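Local coordinates for lipid-transfer protein (Thermomonospora curvata, PDB 6OK1) that is of unknown precise function but, as a lipid-transfer protein by name, belongs to the thiolase superfamily and has N- and C-terminal thiolase-like domains, at residues A9-G14 with E230-L235; A41-S46 with V225-E230; V355-G360 with T370-T375. All blocks are in the same frame, centred on the assembly; numbering follows the deposited sequence.

Interaction 1. Residues A9-G14 with E230-L235; sequences AIAGIG and ERARDL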
ATOM      1  N   ALA A   9       1.255 -17.576  15.196  1.00 25.55           N
ATOM      2  CA  ALA A   9      -0.074 -17.689  15.748  1.00 23.29           C
ATOM      3  C   ALA A   9      -0.615 -16.318  16.147  1.00 26.47           C
ATOM      4  O   ALA A   9       0.148 -15.420  16.504  1.00 25.88           O
ATOM      5  CB  ALA A   9      -0.050 -18.610  16.976  1.00 28.91           C
ATOM      6  N   ILE A  10      -1.939 -16.197  16.162  1.00 28.33           N
ATOM      7  CA  ILE A  10      -2.601 -15.015  16.708  1.00 24.68           C
ATOM      8  C   ILE A  10      -2.800 -15.210  18.202  1.00 32.76           C
ATOM      9  O   ILE A  10      -3.492 -16.135  18.650  1.00 29.41           O
ATOM     10  CB  ILE A  10      -3.939 -14.730  16.014  1.00 26.66           C
ATOM     11  CG1 ILE A  10      -3.720 -14.462  14.518  1.00 24.15           C
ATOM     12  CG2 ILE A  10      -4.614 -13.524  16.688  1.00 27.80           C
ATOM     13  CD1 ILE A  10      -4.989 -14.271  13.729  1.00 25.44           C
ATOM     14  N   ALA A  11      -2.200 -14.316  18.969  1.00 26.85           N
ATOM     15  CA  ALA A  11      -2.217 -14.373  20.413  1.00 27.50           C
ATOM     16  C   ALA A  11      -3.060 -13.289  21.039  1.00 29.33           C
ATOM     17  O   ALA A  11      -3.406 -13.403  22.217  1.00 28.82           O
ATOM     18  CB  ALA A  11      -0.791 -14.256  20.958  1.00 26.61           C
ATOM     19  N   GLY A  12      -3.382 -12.238  20.286  1.00 28.12           N
ATOM     20  CA  GLY A  12      -4.157 -11.138  20.811  1.00 25.10           C
ATOM     21  C   GLY A  12      -5.106 -10.590  19.774  1.00 26.04           C
ATOM     22  O   GLY A  12      -4.771 -10.519  18.586  1.00 26.89           O
ATOM     23  N   ILE A  13      -6.296 -10.213  20.245  1.00 24.46           N
ATOM     24  CA  ILE A  13      -7.297  -9.499  19.469  1.00 25.11           C
ATOM     25  C   ILE A  13      -7.757  -8.287  20.271  1.00 30.85           C
ATOM     26  O   ILE A  13      -7.843  -8.314  21.504  1.00 27.57           O
ATOM     27  CB  ILE A  13      -8.499 -10.396  19.081  1.00 29.21           C
ATOM     28  CG1 ILE A  13      -9.253 -10.872  20.332  1.00 30.30           C
ATOM     29  CG2 ILE A  13      -8.003 -11.580  18.241  1.00 29.72           C
ATOM     30  CD1 ILE A  13     -10.458 -11.736  20.026  1.00 30.08           C
ATOM     31  N   GLY A  14      -8.061  -7.215  19.555  1.00 26.93           N
ATOM     32  CA  GLY A  14      -8.506  -5.996  20.192  1.00 23.85           C
ATOM     33  C   GLY A  14      -9.367  -5.199  19.251  1.00 26.08           C
ATOM     34  O   GLY A  14      -9.097  -5.133  18.047  1.00 27.44           O
ATOM     35  N   GLU A 230       5.771 -20.682  19.301  1.00 34.91           N
ATOM     36  CA  GLU A 230       6.486 -20.920  20.561  1.00 31.89           C
ATOM     37  C   GLU A 230       6.222 -19.792  21.551  1.00 41.24           C
ATOM     38  O   GLU A 230       5.911 -20.038  22.726  1.00 35.77           O
ATOM     39  CB  GLU A 230       7.995 -21.080  20.311  1.00 31.63           C
ATOM     40  CG  GLU A 230       8.401 -22.324  19.540  1.00136.50           C
ATOM     41  CD  GLU A 230       8.038 -22.261  18.072  1.00168.90           C
ATOM     42  OE1 GLU A 230       7.705 -21.163  17.579  1.00134.54           O
ATOM     43  OE2 GLU A 230       8.089 -23.316  17.410  1.00 84.14           O
ATOM     44  N   ARG A 231       6.317 -18.538  21.086  1.00 34.13           N
ATOM     45  CA  ARG A 231       6.012 -17.398  21.943  0.50 21.64           C
ATOM     46  C   ARG A 231       4.565 -17.412  22.404  1.00 32.16           C
ATOM     47  O   ARG A 231       4.271 -17.149  23.579  1.00 35.54           O
ATOM     48  CB  ARG A 231       6.318 -16.100  21.189  0.50 27.59           C
ATOM     49  CG  ARG A 231       6.357 -14.830  22.029  0.50 59.81           C
ATOM     50  CD  ARG A 231       7.747 -14.185  21.985  0.50122.99           C
ATOM     51  NE  ARG A 231       7.748 -12.771  22.359  0.50 74.15           N
ATOM     52  CZ  ARG A 231       7.422 -12.319  23.565  0.50 69.26           C
ATOM     53  NH1 ARG A 231       7.037 -13.162  24.506  0.50 31.84           N
ATOM     54  NH2 ARG A 231       7.458 -11.024  23.831  0.50 48.46           N
ATOM     55  N   ALA A 232       3.629 -17.705  21.490  1.00 30.10           N
ATOM     56  CA  ALA A 232       2.217 -17.684  21.845  1.00 28.42           C
ATOM     57  C   ALA A 232       1.917 -18.652  22.982  1.00 34.85           C
ATOM     58  O   ALA A 232       1.033 -18.390  23.799  1.00 32.24           O
ATOM     59  CB  ALA A 232       1.363 -18.018  20.616  1.00 27.72           C
ATOM     60  N   ARG A 233       2.639 -19.766  23.044  1.00 32.25           N
ATOM     61  CA  ARG A 233       2.408 -20.753  24.098  1.00 31.50           C
ATOM     62  C   ARG A 233       2.695 -20.209  25.491  1.00 44.16           C
ATOM     63  O   ARG A 233       2.171 -20.750  26.471  1.00 38.39           O
ATOM     64  CB  ARG A 233       3.250 -22.002  23.834  1.00 37.27           C
ATOM     65  CG  ARG A 233       2.664 -22.897  22.765  1.00 38.88           C
ATOM     66  CD  ARG A 233       3.711 -23.812  22.181  1.00 41.16           C
ATOM     67  NE  ARG A 233       3.131 -24.663  21.143  1.00 38.02           N
ATOM     68  CZ  ARG A 233       3.847 -25.326  20.246  1.00 34.79           C
ATOM     69  NH1 ARG A 233       5.166 -25.245  20.265  1.00 41.92           N
ATOM     70  NH2 ARG A 233       3.236 -26.077  19.336  1.00 44.83           N
ATOM     71  N   ASP A 234       3.501 -19.158  25.611  1.00 32.13           N
ATOM     72  CA  ASP A 234       3.753 -18.523  26.898  1.00 34.29           C
ATOM     73  C   ASP A 234       2.856 -17.325  27.169  1.00 45.63           C
ATOM     74  O   ASP A 234       2.954 -16.724  28.239  1.00 35.63           O
ATOM     75  CB  ASP A 234       5.226 -18.111  26.991  1.00 41.60           C
ATOM     76  CG  ASP A 234       6.169 -19.314  27.033  1.00140.32           C
ATOM     77  OD1 ASP A 234       5.777 -20.409  27.480  1.00 38.92           O
ATOM     78  OD2 ASP A 234       7.322 -19.174  26.616  1.00 52.18           O
ATOM     79  N   LEU A 235       1.972 -16.979  26.253  1.00 36.84           N
ATOM     80  CA  LEU A 235       1.056 -15.867  26.431  1.00 33.98           C
ATOM     81  C   LEU A 235      -0.289 -16.361  26.978  1.00 31.54           C
ATOM     82  O   LEU A 235      -0.513 -17.566  27.119  1.00 35.85           O
ATOM     83  CB  LEU A 235       0.912 -15.129  25.088  1.00 34.30           C
ATOM     84  CG  LEU A 235       2.264 -14.579  24.621  1.00 33.28           C
ATOM     85  CD1 LEU A 235       2.137 -13.792  23.291  1.00 28.95           C
ATOM     86  CD2 LEU A 235       2.926 -13.678  25.676  1.00 31.45           C
TER
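Ala-232 CB meets the methyl groups of Ala-9 and Ala-11, and one branch of Leu-235 joins them. Ala-9 and Ala-11 both point their CB atoms toward 230-235; Ala-232 aims its own methyl at Ala-9 CB, while Ala-9 meets it at a slant and Ala-11 from the side. The CB of Ala-232 lies 3.9 Å from Ala-9 CB and somewhat farther, 4.3 Å, from Ala-11 CB. Leu-235 completes the set from beyond the helix: its CD1 reaches Ala-11 CB at 3.8 Å. That approach depends on the first torsion of the leucine, which sets CG opposite the carbonyl carbon (chi1 -61°), and on a type I turn from Ala-232 to Leu-235 that folds the chain round until both side chains face the strand. The turn is closed by Leu-235 N donating to Ala-232 O at 3.0 Å. Strand 8-15 lies within the large mixed sheet of this thiolase fold, next to strand 219-228, whose direct continuation is helix 229-232, so the chain turns at the strand's end and brings Ala-232 back against Val-227 and the neighbouring strand. Between the two strands a classic beta bulge sets Ala-11 and Gly-12 together opposite Val-225. Val-227 also touches Ala-11, while Pro-239 packs on Ala-232. Ile-10 points away from the helix and meets Ile-351 and Val-355 of helix 348-359.

Interaction 2. Residues A41-S46 with V225-E230; sequences AGLEPS and VVVSTE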
ATOM      1  N   ALA A  41      -2.772  -9.955  24.274  1.00 28.13           N
ATOM      2  CA  ALA A  41      -1.713 -10.942  24.103  1.00 26.92           C
ATOM      3  C   ALA A  41      -0.770 -11.007  25.297  1.00 27.32           C
ATOM      4  O   ALA A  41       0.240 -11.723  25.245  1.00 31.39           O
ATOM      5  CB  ALA A  41      -0.915 -10.645  22.836  1.00 31.53           C
ATOM      6  N   GLY A  42      -1.066 -10.261  26.350  1.00 31.63           N
ATOM      7  CA  GLY A  42      -0.192 -10.220  27.506  1.00 34.73           C
ATOM      8  C   GLY A  42       1.152  -9.597  27.240  1.00 41.59           C
ATOM      9  O   GLY A  42       2.136  -9.969  27.888  1.00 34.26           O
ATOM     10  N   LEU A  43       1.227  -8.667  26.290  1.00 30.52           N
ATOM     11  CA  LEU A  43       2.460  -8.005  25.891  1.00 31.78           C
ATOM     12  C   LEU A  43       2.380  -6.504  26.196  1.00 28.09           C
ATOM     13  O   LEU A  43       1.375  -5.991  26.710  1.00 32.00           O
ATOM     14  CB  LEU A  43       2.738  -8.243  24.401  1.00 29.49           C
ATOM     15  CG  LEU A  43       2.991  -9.688  23.947  1.00 35.66           C
ATOM     16  CD1 LEU A  43       3.058  -9.795  22.399  1.00 28.29           C
ATOM     17  CD2 LEU A  43       4.270 -10.206  24.557  1.00 34.53           C
ATOM     18  N   GLU A  44       3.486  -5.820  25.919  1.00 33.69           N
ATOM     19  CA  GLU A  44       3.637  -4.379  26.060  0.60 21.91           C
ATOM     20  C   GLU A  44       3.891  -3.749  24.696  1.00 28.84           C
ATOM     21  O   GLU A  44       4.450  -4.404  23.819  1.00 28.57           O
ATOM     22  CB  GLU A  44       4.806  -4.027  26.985  0.60 30.45           C
ATOM     23  CG  GLU A  44       4.619  -4.477  28.442  0.60 76.35           C
ATOM     24  CD  GLU A  44       3.599  -3.641  29.198  0.60 64.04           C
ATOM     25  OE1 GLU A  44       3.008  -2.721  28.599  0.60 79.36           O
ATOM     26  OE2 GLU A  44       3.385  -3.908  30.398  0.60127.11           O
ATOM     27  N   PRO A  45       3.529  -2.474  24.496  1.00 25.77           N
ATOM     28  CA  PRO A  45       3.772  -1.853  23.169  1.00 28.96           C
ATOM     29  C   PRO A  45       5.220  -1.921  22.703  1.00 34.58           C
ATOM     30  O   PRO A  45       5.446  -2.137  21.509  1.00 29.20           O
ATOM     31  CB  PRO A  45       3.304  -0.408  23.371  1.00 31.40           C
ATOM     32  CG  PRO A  45       2.244  -0.494  24.430  1.00 33.77           C
ATOM     33  CD  PRO A  45       2.703  -1.607  25.357  1.00 32.81           C
ATOM     34  N   SER A  46       6.205  -1.762  23.604  1.00 29.96           N
ATOM     35  CA  SER A  46       7.616  -1.832  23.227  1.00 28.47           C
ATOM     36  C   SER A  46       8.013  -3.203  22.694  1.00 34.66           C
ATOM     37  O   SER A  46       9.072  -3.327  22.060  1.00 34.70           O
ATOM     38  CB  SER A  46       8.501  -1.477  24.430  1.00 35.45           C
ATOM     39  OG  SER A  46       8.228  -2.374  25.491  1.00 36.08           O
ATOM     40  N   VAL A 225      -2.685  -9.451  17.039  1.00 22.81           N
ATOM     41  CA  VAL A 225      -1.270  -9.608  17.386  1.00 24.67           C
ATOM     42  C   VAL A 225      -0.795 -10.989  16.946  1.00 23.84           C
ATOM     43  O   VAL A 225      -1.358 -12.009  17.355  1.00 26.00           O
ATOM     44  CB  VAL A 225      -1.038  -9.426  18.896  1.00 27.55           C
ATOM     45  CG1 VAL A 225       0.403  -9.748  19.255  1.00 28.63           C
ATOM     46  CG2 VAL A 225      -1.351  -8.003  19.290  1.00 26.14           C
ATOM     47  N   VAL A 226       0.270 -11.020  16.148  1.00 23.83           N
ATOM     48  CA  VAL A 226       0.824 -12.262  15.615  1.00 23.09           C
ATOM     49  C   VAL A 226       2.224 -12.427  16.187  1.00 26.85           C
ATOM     50  O   VAL A 226       3.021 -11.482  16.169  1.00 25.95           O
ATOM     51  CB  VAL A 226       0.843 -12.233  14.072  1.00 24.34           C
ATOM     52  CG1 VAL A 226       1.510 -13.502  13.472  1.00 26.94           C
ATOM     53  CG2 VAL A 226      -0.592 -12.098  13.526  1.00 25.78           C
ATOM     54  N   VAL A 227       2.524 -13.626  16.697  1.00 24.32           N
ATOM     55  CA  VAL A 227       3.843 -13.956  17.225  1.00 24.55           C
ATOM     56  C   VAL A 227       4.204 -15.362  16.765  1.00 29.65           C
ATOM     57  O   VAL A 227       3.396 -16.060  16.144  1.00 29.53           O
ATOM     58  CB  VAL A 227       3.882 -13.872  18.770  1.00 24.50           C
ATOM     59  CG1 VAL A 227       3.658 -12.467  19.225  1.00 26.65           C
ATOM     60  CG2 VAL A 227       2.838 -14.778  19.357  1.00 30.22           C
ATOM     61  N   SER A 228       5.415 -15.816  17.111  1.00 27.91           N
ATOM     62  CA  SER A 228       5.718 -17.210  16.836  1.00 27.05           C
ATOM     63  C   SER A 228       4.811 -18.109  17.671  1.00 27.48           C
ATOM     64  O   SER A 228       4.349 -17.743  18.757  1.00 32.69           O
ATOM     65  CB  SER A 228       7.186 -17.524  17.136  1.00 31.00           C
ATOM     66  OG  SER A 228       7.404 -17.514  18.534  1.00 30.76           O
ATOM     67  N   THR A 229       4.564 -19.313  17.164  1.00 32.30           N
ATOM     68  CA  THR A 229       3.770 -20.259  17.931  1.00 28.69           C
ATOM     69  C   THR A 229       4.436 -20.574  19.275  1.00 34.17           C
ATOM     70  O   THR A 229       3.749 -20.671  20.298  1.00 31.08           O
ATOM     71  CB  THR A 229       3.526 -21.520  17.093  1.00 34.74           C
ATOM     72  OG1 THR A 229       2.698 -21.177  15.961  1.00 32.24           O
ATOM     73  CG2 THR A 229       2.817 -22.581  17.895  1.00 33.61           C
ATOM     74  N   GLU A 230       5.771 -20.682  19.301  1.00 34.91           N
ATOM     75  CA  GLU A 230       6.486 -20.920  20.561  1.00 31.89           C
ATOM     76  C   GLU A 230       6.222 -19.792  21.551  1.00 41.24           C
ATOM     77  O   GLU A 230       5.911 -20.038  22.726  1.00 35.77           O
ATOM     78  CB  GLU A 230       7.995 -21.080  20.311  1.00 31.63           C
ATOM     79  CG  GLU A 230       8.401 -22.324  19.540  1.00136.50           C
ATOM     80  CD  GLU A 230       8.038 -22.261  18.072  1.00168.90           C
ATOM     81  OE1 GLU A 230       7.705 -21.163  17.579  1.00134.54           O
ATOM     82  OE2 GLU A 230       8.089 -23.316  17.410  1.00 84.14           O
TER
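Leu-43 sends one methyl, CD1, into the angle between Val-225 and Val-227, and the conformations of all three residues decide which branches meet. In Leu-43, CG stands opposite the carbonyl carbon (chi1 -64°) and the chain then runs on extended, carrying CD1 to 4.1 Å from Val-225 CG1 and 4.2 Å from Val-227 CG1. The two encounters differ in character: the leucine passes slantwise over Val-225, but it meets Val-227 tip to tip. The valines offer the same-named branch from different rotations, Val-225 holding CG1 opposite its backbone N (chi1 174°) and Val-227 holding it beside the N and opposite the carbonyl carbon (chi1 -65°). Ala-41 adds a shorter approach to the first valine, its CB lying 3.9 Å from Val-225 CG1 and 4.1 Å from Val-225 CB.

Both loop residues arrive just after helix 26-40. Gly-42, with positive phi, ends that helix in a Schellman motif, and the turn lets Ala-41 and Leu-43 on its two flanks both face strand 219-228. The contact packs the loop leaving helix 26-40 against strand 219-228 of the central sheet, within the thiolase N-terminal domain. Val-104 of the adjoining strand 104-112 touches Leu-43, Val-225 and Val-227, and Ala-37 packs on Val-225 from the helix itself. Farther along, Ser-228 caps helix 229-232 through OG to Arg-231 N. No hydrogen bond joins 41-46 to 225-230: the direct contact between them is largely buried and purely apolar, with no directional bond to set its geometry.

Interaction 3. Residues V355-G360 with T370-T375; sequences VRLVRG and TNVLVT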
ATOM      1  N   VAL A 355     -10.552 -16.399  15.679  1.00 26.22           N
ATOM      2  CA  VAL A 355      -9.682 -16.591  16.831  1.00 29.00           C
ATOM      3  C   VAL A 355     -10.502 -17.028  18.044  1.00 28.71           C
ATOM      4  O   VAL A 355     -10.136 -17.969  18.764  1.00 31.77           O
ATOM      5  CB  VAL A 355      -8.892 -15.300  17.114  1.00 25.49           C
ATOM      6  CG1 VAL A 355      -8.159 -15.396  18.470  1.00 28.09           C
ATOM      7  CG2 VAL A 355      -7.878 -15.004  15.974  1.00 26.02           C
ATOM      8  N   ARG A 356     -11.636 -16.369  18.282  1.00 28.28           N
ATOM      9  CA  ARG A 356     -12.482 -16.776  19.404  1.00 25.66           C
ATOM     10  C   ARG A 356     -12.946 -18.213  19.257  1.00 35.41           C
ATOM     11  O   ARG A 356     -12.982 -18.964  20.243  1.00 33.69           O
ATOM     12  CB  ARG A 356     -13.683 -15.847  19.530  1.00 27.33           C
ATOM     13  CG  ARG A 356     -13.340 -14.443  19.925  1.00 28.68           C
ATOM     14  CD  ARG A 356     -14.637 -13.644  20.131  1.00 37.13           C
ATOM     15  NE  ARG A 356     -14.396 -12.232  20.020  1.00 48.22           N
ATOM     16  CZ  ARG A 356     -14.708 -11.471  18.976  1.00 30.29           C
ATOM     17  NH1 ARG A 356     -15.378 -11.937  17.917  1.00 37.59           N
ATOM     18  NH2 ARG A 356     -14.377 -10.206  19.049  1.00 38.18           N
ATOM     19  N   LEU A 357     -13.322 -18.613  18.040  1.00 31.73           N
ATOM     20  CA  LEU A 357     -13.776 -19.983  17.833  1.00 31.90           C
ATOM     21  C   LEU A 357     -12.677 -20.973  18.211  1.00 32.18           C
ATOM     22  O   LEU A 357     -12.942 -21.973  18.900  1.00 34.37           O
ATOM     23  CB  LEU A 357     -14.219 -20.168  16.379  1.00 29.00           C
ATOM     24  CG  LEU A 357     -15.533 -19.491  15.970  1.00 26.71           C
ATOM     25  CD1 LEU A 357     -15.667 -19.436  14.431  1.00 32.33           C
ATOM     26  CD2 LEU A 357     -16.707 -20.207  16.558  1.00 25.96           C
ATOM     27  N   VAL A 358     -11.425 -20.686  17.814  1.00 29.24           N
ATOM     28  CA  VAL A 358     -10.315 -21.568  18.181  1.00 29.43           C
ATOM     29  C   VAL A 358     -10.112 -21.567  19.694  1.00 35.58           C
ATOM     30  O   VAL A 358      -9.869 -22.619  20.303  1.00 35.50           O
ATOM     31  CB  VAL A 358      -9.032 -21.161  17.435  1.00 34.32           C
ATOM     32  CG1 VAL A 358      -7.827 -21.954  17.962  1.00 33.93           C
ATOM     33  CG2 VAL A 358      -9.203 -21.393  15.941  1.00 30.61           C
ATOM     34  N   ARG A 359     -10.193 -20.392  20.319  1.00 31.29           N
ATOM     35  CA  ARG A 359     -10.055 -20.278  21.766  1.00 34.33           C
ATOM     36  C   ARG A 359     -11.202 -20.935  22.512  1.00 36.36           C
ATOM     37  O   ARG A 359     -11.025 -21.313  23.677  1.00 34.93           O
ATOM     38  CB  ARG A 359      -9.994 -18.801  22.182  1.00 30.93           C
ATOM     39  CG  ARG A 359      -8.776 -18.040  21.738  1.00 34.50           C
ATOM     40  CD  ARG A 359      -8.931 -16.562  22.106  1.00 33.46           C
ATOM     41  NE  ARG A 359      -7.730 -15.775  21.865  1.00 31.06           N
ATOM     42  CZ  ARG A 359      -7.624 -14.483  22.154  1.00 27.41           C
ATOM     43  NH1 ARG A 359      -8.651 -13.854  22.709  1.00 31.17           N
ATOM     44  NH2 ARG A 359      -6.501 -13.837  21.895  1.00 29.42           N
ATOM     45  N   GLY A 360     -12.366 -21.079  21.874  1.00 32.67           N
ATOM     46  CA  GLY A 360     -13.577 -21.522  22.554  1.00 35.03           C
ATOM     47  C   GLY A 360     -14.418 -20.409  23.133  1.00 44.50           C
ATOM     48  O   GLY A 360     -15.336 -20.682  23.918  1.00 35.55           O
ATOM     49  N   THR A 370     -11.725 -27.229  15.918  1.00 36.24           N
ATOM     50  CA  THR A 370     -10.285 -27.383  15.772  1.00 33.53           C
ATOM     51  C   THR A 370      -9.730 -26.424  14.733  1.00 37.06           C
ATOM     52  O   THR A 370      -8.739 -25.740  14.997  1.00 36.96           O
ATOM     53  CB  THR A 370      -9.941 -28.831  15.407  1.00 38.53           C
ATOM     54  OG1 THR A 370     -10.370 -29.692  16.465  1.00 42.12           O
ATOM     55  CG2 THR A 370      -8.456 -29.016  15.229  1.00 40.10           C
ATOM     56  N   ASN A 371     -10.344 -26.384  13.547  1.00 28.78           N
ATOM     57  CA  ASN A 371      -9.843 -25.606  12.413  1.00 27.37           C
ATOM     58  C   ASN A 371     -10.945 -24.707  11.861  1.00 30.29           C
ATOM     59  O   ASN A 371     -12.071 -25.163  11.620  1.00 32.61           O
ATOM     60  CB  ASN A 371      -9.337 -26.517  11.298  1.00 30.76           C
ATOM     61  CG  ASN A 371      -8.270 -27.485  11.777  1.00 32.94           C
ATOM     62  OD1 ASN A 371      -7.172 -27.080  12.167  1.00 34.28           O
ATOM     63  ND2 ASN A 371      -8.583 -28.776  11.726  1.00 38.09           N
ATOM     64  N   VAL A 372     -10.613 -23.436  11.646  1.00 27.32           N
ATOM     65  CA  VAL A 372     -11.554 -22.440  11.146  1.00 28.13           C
ATOM     66  C   VAL A 372     -10.986 -21.829   9.876  1.00 26.56           C
ATOM     67  O   VAL A 372      -9.843 -21.365   9.862  1.00 29.21           O
ATOM     68  CB  VAL A 372     -11.827 -21.335  12.182  1.00 28.78           C
ATOM     69  CG1 VAL A 372     -12.841 -20.327  11.601  1.00 30.66           C
ATOM     70  CG2 VAL A 372     -12.351 -21.924  13.469  1.00 33.61           C
ATOM     71  N   LEU A 373     -11.785 -21.794   8.817  1.00 23.34           N
ATOM     72  CA  LEU A 373     -11.367 -21.160   7.571  1.00 24.12           C
ATOM     73  C   LEU A 373     -11.988 -19.776   7.499  1.00 30.21           C
ATOM     74  O   LEU A 373     -13.192 -19.619   7.739  1.00 28.39           O
ATOM     75  CB  LEU A 373     -11.766 -22.005   6.357  1.00 27.81           C
ATOM     76  CG  LEU A 373     -11.092 -21.606   5.037  1.00 32.55           C
ATOM     77  CD1 LEU A 373     -10.993 -22.791   4.120  1.00 32.22           C
ATOM     78  CD2 LEU A 373     -11.827 -20.517   4.324  1.00 37.08           C
ATOM     79  N   VAL A 374     -11.160 -18.774   7.195  1.00 24.20           N
ATOM     80  CA  VAL A 374     -11.595 -17.383   7.092  1.00 24.58           C
ATOM     81  C   VAL A 374     -11.261 -16.871   5.703  1.00 25.83           C
ATOM     82  O   VAL A 374     -10.142 -17.067   5.218  1.00 25.58           O
ATOM     83  CB  VAL A 374     -10.932 -16.479   8.146  1.00 27.64           C
ATOM     84  CG1 VAL A 374     -11.545 -15.052   8.039  1.00 25.36           C
ATOM     85  CG2 VAL A 374     -11.074 -17.055   9.503  1.00 36.60           C
ATOM     86  N   THR A 375     -12.219 -16.208   5.063  1.00 23.58           N
ATOM     87  CA  THR A 375     -11.961 -15.558   3.782  1.00 22.58           C
ATOM     88  C   THR A 375     -11.990 -14.045   3.907  1.00 21.78           C
ATOM     89  O   THR A 375     -12.638 -13.478   4.784  1.00 23.80           O
ATOM     90  CB  THR A 375     -12.975 -15.967   2.705  1.00 28.89           C
ATOM     91  OG1 THR A 375     -14.300 -15.589   3.103  1.00 24.95           O
ATOM     92  CG2 THR A 375     -12.921 -17.459   2.479  1.00 26.94           C
TER
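Val-372 receives two consecutive residues of 355-360. Its CG2 methyl lies 3.9 Å from Leu-357 CB and 4.0 Å from Val-358 CG2, filling the angle between them. The other branch, CG1, stands opposite the backbone N (chi1 -179°) and meets the far end of the leucine, with Leu-357 CD1 at 4.1 Å. Leu-357 and Val-372 cross at about a right angle, and the leucine touches one valine methyl with its root and the other with its tip; Val-358 comes in more obliquely. Behind this first shell is a helix-loop-strand connection: helix 348-359 lies on one face of the mixed sheet in the C-terminal thiolase-like half, and the chain returns into that sheet as strand 371-375. Gly-360, with positive phi, is the C-prime residue of a Schellman motif that ends the helix, its N giving a weak bond to Leu-357 O at 3.2 Å while Thr-361 N bonds to Arg-356 O. The carbonyl of Leu-357 also accepts from Gln-365 NE2 in the intervening loop, and Thr-335 and Pro-366 touch the leucine side chain. The strand is held by backbone bonds from Val-372 to Leu-387 and from its neighbour Leu-373 to Ala-290 and Ile-292. One turn back along the helix, Ala-354 touches both Val-372 and Val-374.

How the interactions relate
All three contacts reach the same mixed sheet. Interactions 1 and 2 are close neighbours, centres about 5 Å apart, sharing Glu-230 and helix 229-232, on the neighbouring strands 8-15 and 219-228; Ala-9 N to Val-227 O and Gly-12 O to Val-225 N, each 2.8 Å, are probable hydrogen bonds between them. Interaction 3 lies about 14 Å from interaction 1, centre to centre, yet touches it: Val-355 packs on Ile-10 and Ile-13. Interactions 2 and 3 do not touch, with nearest atoms about 6 Å apart. The sodium ion, bound at Val-48, Ile-70 and Glu-72, is about 11 Å from the side chain of Leu-43 in interaction 2.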